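Local atomic coordinates of serine protease inhibitor (Schistosoma haematobium, PDB entry 3STO), a protein that has the serpin fold and probably inhibits serine endopeptidases. Residues 258-263 and 377-382. Residues are numbered along the deposited sequence; the frame is centred on the assembly and turned at random.
Sequences VLPLEK and VTHPFI
V258 and I382 form an antiparallel hydrogen-bonded pair, V258 N giving its hydrogen to I382 O at 2.6 Å and I382 N returning one to V258 O at 3.1 Å; P260 ends one strand and P380 comes just before the other. V258 and I382 put their beta-branched side chains, a shape suited to extended backbone, on the same face of the sheet, CB to CB 4.2 Å. P260 and P380 have no N-H to offer a further rung; instead P260 CD lies 3.5 Å from P380 O, with CG near it as well.

Beyond the ladder the imidazole of H379 lies between the two segments. Its CG sits between the backbone N and the carbonyl carbon (chi1 48°), and the ring reaches into the turn that follows P260. A flat ring can take an aliphatic contact on each face: L259 CD1 is 4.0 Å from the centroid on one, K263 CA 3.8 Å on the other, both CH-pi contacts displaced toward the rim. CE1-H, polarised between two nitrogens, probably tolerates the carbonyls, P260 O at the edge and E262 O obliquely, each 3.1 Å from CE1. K263 suits the rim: CA and CB lie against the imidazole while its extended chain leads away to solvent and makes a cation-pi contact with Y213. Branched L259 suits a place where one methyl, CD1, also reaches F381 CB (4.1 Å) and touches V377, whose CG1 lies over the F381 ring.

Backbone hydrogen bonds join L259 to E242 of strand 241-247 and F381 to V399 of strand 392-399. Helix 269-273 packs on the V258 and I382 face, while V377 and F381 rest on strand 287-305.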
loop_
_atom_site.group_PDB
_atom_site.type_symbol
_atom_site.label_atom_id
_atom_site.label_comp_id
_atom_site.label_asym_id
_atom_site.label_seq_id
_atom_site.Cartn_x
_atom_site.Cartn_y
_atom_site.Cartn_z
ATOM N N VAL A 258 -8.375 11.734 7.826
ATOM C CA VAL A 258 -8.905 12.898 7.150
ATOM C C VAL A 258 -10.425 12.845 7.235
ATOM O O VAL A 258 -11.055 11.990 6.612
ATOM C CB VAL A 258 -8.492 12.968 5.669
ATOM C CG1 VAL A 258 -8.996 14.266 5.054
ATOM C CG2 VAL A 258 -6.982 12.879 5.530
ATOM N N LEU A 259 -10.998 13.758 8.016
ATOM C CA LEU A 259 -12.419 13.702 8.346
ATOM C C LEU A 259 -13.137 14.892 7.726
ATOM O O LEU A 259 -12.867 16.047 8.064
ATOM C CB LEU A 259 -12.634 13.656 9.875
ATOM C CG LEU A 259 -14.068 13.363 10.340
ATOM C CD1 LEU A 259 -14.527 11.932 9.943
ATOM C CD2 LEU A 259 -14.223 13.567 11.841
ATOM N N PRO A 260 -14.051 14.610 6.793
ATOM C CA PRO A 260 -14.876 15.679 6.207
ATOM C C PRO A 260 -15.642 16.437 7.290
ATOM O O PRO A 260 -16.096 15.845 8.280
ATOM C CB PRO A 260 -15.847 14.912 5.325
ATOM C CG PRO A 260 -15.131 13.629 5.007
ATOM C CD PRO A 260 -14.421 13.278 6.278
ATOM N N LEU A 261 -15.777 17.740 7.098
ATOM C CA LEU A 261 -16.487 18.574 8.070
ATOM C C LEU A 261 -17.985 18.258 8.225
ATOM O O LEU A 261 -18.579 18.534 9.252
ATOM C CB LEU A 261 -16.220 20.054 7.806
ATOM C CG LEU A 261 -14.747 20.327 8.135
ATOM C CD1 LEU A 261 -14.306 21.735 7.774
ATOM C CD2 LEU A 261 -14.510 20.061 9.600
ATOM N N GLU A 262 -18.603 17.642 7.237
ATOM C CA GLU A 262 -19.970 17.215 7.465
ATOM C C GLU A 262 -20.087 15.748 7.098
ATOM O O GLU A 262 -19.116 15.137 6.679
ATOM C CB GLU A 262 -20.960 18.064 6.674
ATOM C CG GLU A 262 -21.352 17.431 5.359
ATOM C CD GLU A 262 -20.365 17.720 4.270
ATOM O OE1 GLU A 262 -20.525 18.787 3.633
ATOM O OE2 GLU A 262 -19.441 16.895 4.057
ATOM N N LYS A 263 -21.268 15.172 7.271
ATOM C CA LYS A 263 -21.354 13.734 7.166
ATOM C C LYS A 263 -21.740 13.259 5.768
ATOM O O LYS A 263 -21.704 12.076 5.495
ATOM C CB LYS A 263 -22.353 13.196 8.184
ATOM C CG LYS A 263 -23.824 13.539 7.865
ATOM C CD LYS A 263 -24.706 13.193 9.057
ATOM C CE LYS A 263 -26.163 13.316 8.714
ATOM N NZ LYS A 263 -27.014 12.835 9.856
ATOM N N VAL A 377 -14.994 10.127 14.692
ATOM C CA VAL A 377 -14.964 9.517 13.366
ATOM C C VAL A 377 -16.257 8.701 13.232
ATOM O O VAL A 377 -16.273 7.510 13.492
ATOM C CB VAL A 377 -13.638 8.681 13.133
ATOM C CG1 VAL A 377 -13.602 8.042 11.770
ATOM C CG2 VAL A 377 -12.402 9.546 13.317
ATOM N N THR A 378 -17.340 9.372 12.848
ATOM C CA THR A 378 -18.673 8.778 12.876
ATOM C C THR A 378 -19.314 8.639 11.485
ATOM O O THR A 378 -20.489 8.270 11.367
ATOM C CB THR A 378 -19.638 9.641 13.761
ATOM O OG1 THR A 378 -19.627 10.984 13.280
ATOM C CG2 THR A 378 -19.200 9.653 15.187
ATOM N N HIS A 379 -18.547 8.954 10.448
ATOM C CA HIS A 379 -18.998 8.902 9.061
ATOM C C HIS A 379 -17.745 8.620 8.187
ATOM O O HIS A 379 -16.624 8.661 8.707
ATOM C CB HIS A 379 -19.733 10.215 8.676
ATOM C CG HIS A 379 -19.001 11.466 9.054
ATOM N ND1 HIS A 379 -18.317 12.236 8.140
ATOM C CD2 HIS A 379 -18.861 12.097 10.256
ATOM C CE1 HIS A 379 -17.791 13.285 8.757
ATOM N NE2 HIS A 379 -18.116 13.228 10.037
ATOM N N PRO A 380 -17.922 8.321 6.882
ATOM C CA PRO A 380 -16.780 7.881 6.035
ATOM C C PRO A 380 -15.571 8.827 6.016
ATOM O O PRO A 380 -15.675 10.055 5.997
ATOM C CB PRO A 380 -17.405 7.738 4.636
ATOM C CG PRO A 380 -18.875 7.368 4.959
ATOM C CD PRO A 380 -19.204 8.270 6.137
ATOM N N PHE A 381 -14.396 8.228 6.036
ATOM C CA PHE A 381 -13.186 9.010 6.191
ATOM C C PHE A 381 -12.044 8.439 5.361
ATOM O O PHE A 381 -12.052 7.278 4.960
ATOM C CB PHE A 381 -12.777 9.048 7.657
ATOM C CG PHE A 381 -12.531 7.680 8.256
ATOM C CD1 PHE A 381 -13.592 6.885 8.690
ATOM C CD2 PHE A 381 -11.247 7.186 8.386
ATOM C CE1 PHE A 381 -13.369 5.655 9.266
ATOM C CE2 PHE A 381 -11.015 5.935 8.958
ATOM C CZ PHE A 381 -12.074 5.172 9.406
ATOM N N ILE A 382 -11.041 9.265 5.136
ATOM C CA ILE A 382 -9.843 8.809 4.450
ATOM C C ILE A 382 -8.694 8.752 5.455
ATOM O O ILE A 382 -8.555 9.616 6.318
ATOM C CB ILE A 382 -9.567 9.695 3.189
ATOM C CG1 ILE A 382 -10.421 9.160 2.029
ATOM C CG2 ILE A 382 -8.094 9.735 2.808
ATOM C CD1 ILE A 382 -11.345 10.146 1.501
#